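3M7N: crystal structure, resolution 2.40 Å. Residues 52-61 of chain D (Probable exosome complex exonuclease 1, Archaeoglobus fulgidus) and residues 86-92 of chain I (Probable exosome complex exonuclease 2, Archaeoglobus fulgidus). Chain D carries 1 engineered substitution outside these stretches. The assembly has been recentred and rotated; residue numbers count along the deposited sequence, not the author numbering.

Chain D, residues 52-61: VIAAVFGPRE
Chain I (86-92) VPLASPT

The centre of this contact is one leucine methyl set against an extended strand. From D:Val52 through D:Phe57 the chain is extended, in a strand that begins earlier; its alternation turns D:Ile53, D:Ala55 and D:Phe57 toward chain I, while D:Ala54 points away. Against it lies I:86-92, an irregular loop running the same general way (phi/psi -43/-28 at I:Pro87, -80/81 at I:Leu88, 169/-38 at I:Ala89), with D:Ala55 facing I:Leu88 (CA to CA 5.8 Å) and D:Phe57 facing I:Pro91 (CA to CA 6.9 Å). The CA-to-CB bond of I:Leu88 leaves sideways, but chi1 t and chi2 139° bring I:Leu88 CD1 to 3.6 Å from D:Ala55 CB and 4.0 Å from D:Ile53 CG1 (t, t). I:Leu88 CD1 also lies 3.5 Å from D:Ile53 O.

Next outward, D:Phe57 (chi1 m, chi2 85°) reaches into the bend of the loop. D:Phe57 CE1 lies 3.2 Å from I:Pro87 O, which accepts a weak hydrogen bond from I:Ala89 N (3.0 Å) within its own loop; D:Phe57 CE2 packs 3.7 Å from I:Pro91 CD.

Beyond D:Gly58, a cis peptide precedes D:Pro59, where the chain turns a corner. D:Arg60 (chi1 p, chi2 -146°, chi3 m) then points back toward the loop, placing D:Arg60 NH1 2.6 Å from I:Pro91 O, near the guanidinium plane; the angle is too poor for a hydrogen bond. No hydrogen bond crosses between the stretches.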

# COMPACT_ATOMS: atom_id res chain seq x y z
N VAL D 52 22.06 17.63 -13.81
CA VAL D 52 20.73 17.56 -13.25
C VAL D 52 19.69 17.79 -14.35
O VAL D 52 19.93 18.52 -15.30
CB VAL D 52 20.61 18.64 -12.14
CG1 VAL D 52 19.29 19.34 -12.16
CG2 VAL D 52 20.91 18.03 -10.78
N ILE D 53 18.53 17.14 -14.23
CA ILE D 53 17.44 17.36 -15.17
C ILE D 53 16.06 17.35 -14.50
O ILE D 53 15.77 16.51 -13.67
CB ILE D 53 17.50 16.38 -16.37
CG1 ILE D 53 16.27 16.54 -17.25
CG2 ILE D 53 17.61 14.96 -15.91
CD1 ILE D 53 16.44 15.89 -18.59
N ALA D 54 15.25 18.35 -14.83
CA ALA D 54 13.93 18.50 -14.25
C ALA D 54 12.86 18.40 -15.33
O ALA D 54 13.07 18.82 -16.45
CB ALA D 54 13.81 19.83 -13.49
N ALA D 55 11.73 17.82 -14.96
CA ALA D 55 10.59 17.64 -15.84
C ALA D 55 9.38 18.07 -15.06
O ALA D 55 9.24 17.75 -13.88
CB ALA D 55 10.45 16.17 -16.26
N VAL D 56 8.50 18.79 -15.73
CA VAL D 56 7.27 19.23 -15.11
C VAL D 56 6.13 18.59 -15.87
O VAL D 56 6.11 18.65 -17.10
CB VAL D 56 7.14 20.75 -15.15
CG1 VAL D 56 5.75 21.19 -14.66
CG2 VAL D 56 8.25 21.41 -14.32
N PHE D 57 5.21 17.97 -15.15
CA PHE D 57 3.97 17.49 -15.75
C PHE D 57 2.83 18.16 -15.01
O PHE D 57 2.82 18.18 -13.78
CB PHE D 57 3.83 15.96 -15.64
CG PHE D 57 4.92 15.19 -16.34
CD1 PHE D 57 6.12 14.92 -15.71
CD2 PHE D 57 4.73 14.71 -17.63
CE1 PHE D 57 7.13 14.20 -16.35
CE2 PHE D 57 5.73 13.99 -18.28
CZ PHE D 57 6.94 13.74 -17.64
N GLY D 58 1.89 18.72 -15.75
CA GLY D 58 0.75 19.36 -15.13
C GLY D 58 0.52 20.76 -15.66
O GLY D 58 1.32 21.27 -16.45
N PRO D 59 -0.59 21.39 -15.24
CA PRO D 59 -1.59 20.81 -14.33
C PRO D 59 -2.31 19.61 -14.96
O PRO D 59 -2.84 19.71 -16.07
CB PRO D 59 -2.57 21.95 -14.12
CG PRO D 59 -2.43 22.80 -15.35
CD PRO D 59 -0.98 22.73 -15.71
N ARG D 60 -2.31 18.50 -14.24
CA ARG D 60 -2.90 17.24 -14.69
C ARG D 60 -3.86 16.72 -13.60
O ARG D 60 -3.81 17.15 -12.45
CB ARG D 60 -1.79 16.21 -14.98
CG ARG D 60 -1.01 15.80 -13.73
CD ARG D 60 0.47 15.50 -13.96
NE ARG D 60 0.68 14.23 -14.62
CZ ARG D 60 1.60 13.34 -14.29
NH1 ARG D 60 1.69 12.21 -14.98
NH2 ARG D 60 2.43 13.56 -13.29
N GLU D 61 -4.74 15.80 -13.97
CA GLU D 61 -5.68 15.27 -13.00
C GLU D 61 -4.95 14.43 -11.96
O GLU D 61 -4.06 13.65 -12.28
CB GLU D 61 -6.78 14.46 -13.70
CG GLU D 61 -7.67 15.33 -14.60
CD GLU D 61 -8.20 16.58 -13.88
OE1 GLU D 61 -8.92 16.42 -12.87
OE2 GLU D 61 -7.90 17.72 -14.32
N VAL I 86 11.65 6.19 -14.74
CA VAL I 86 11.25 7.27 -13.83
C VAL I 86 10.16 8.17 -14.41
O VAL I 86 10.12 8.42 -15.61
CB VAL I 86 12.44 8.16 -13.41
CG1 VAL I 86 13.31 7.46 -12.35
CG2 VAL I 86 13.27 8.57 -14.62
N PRO I 87 9.27 8.66 -13.54
CA PRO I 87 8.23 9.60 -13.93
C PRO I 87 8.77 10.68 -14.88
O PRO I 87 8.02 11.25 -15.68
CB PRO I 87 7.82 10.24 -12.60
CG PRO I 87 8.09 9.17 -11.57
CD PRO I 87 9.25 8.35 -12.09
N LEU I 88 10.07 10.97 -14.76
CA LEU I 88 10.77 11.85 -15.70
C LEU I 88 11.12 11.07 -16.97
O LEU I 88 12.24 10.58 -17.14
CB LEU I 88 12.04 12.42 -15.06
CG LEU I 88 12.96 13.24 -15.97
CD1 LEU I 88 13.49 14.44 -15.23
CD2 LEU I 88 14.10 12.38 -16.51
N ALA I 89 10.14 10.94 -17.85
CA ALA I 89 10.31 10.20 -19.09
C ALA I 89 8.94 10.02 -19.71
O ALA I 89 8.77 10.12 -20.93
CB ALA I 89 10.96 8.83 -18.83
N SER I 90 7.96 9.79 -18.84
CA SER I 90 6.58 9.52 -19.26
C SER I 90 5.56 10.04 -18.23
O SER I 90 5.77 9.94 -17.02
CB SER I 90 6.39 8.02 -19.47
OG SER I 90 5.01 7.68 -19.51
N PRO I 91 4.46 10.61 -18.73
CA PRO I 91 3.31 10.95 -17.88
C PRO I 91 2.77 9.73 -17.11
O PRO I 91 1.99 9.88 -16.17
CB PRO I 91 2.26 11.47 -18.88
CG PRO I 91 3.07 11.97 -20.05
CD PRO I 91 4.31 11.10 -20.12
N THR I 92 3.18 8.53 -17.51
CA THR I 92 2.63 7.30 -16.94
C THR I 92 3.63 6.52 -16.06
O THR I 92 3.26 5.52 -15.45
CB THR I 92 2.05 6.36 -18.05
OG1 THR I 92 1.10 7.08 -18.84
CG2 THR I 92 1.35 5.16 -17.43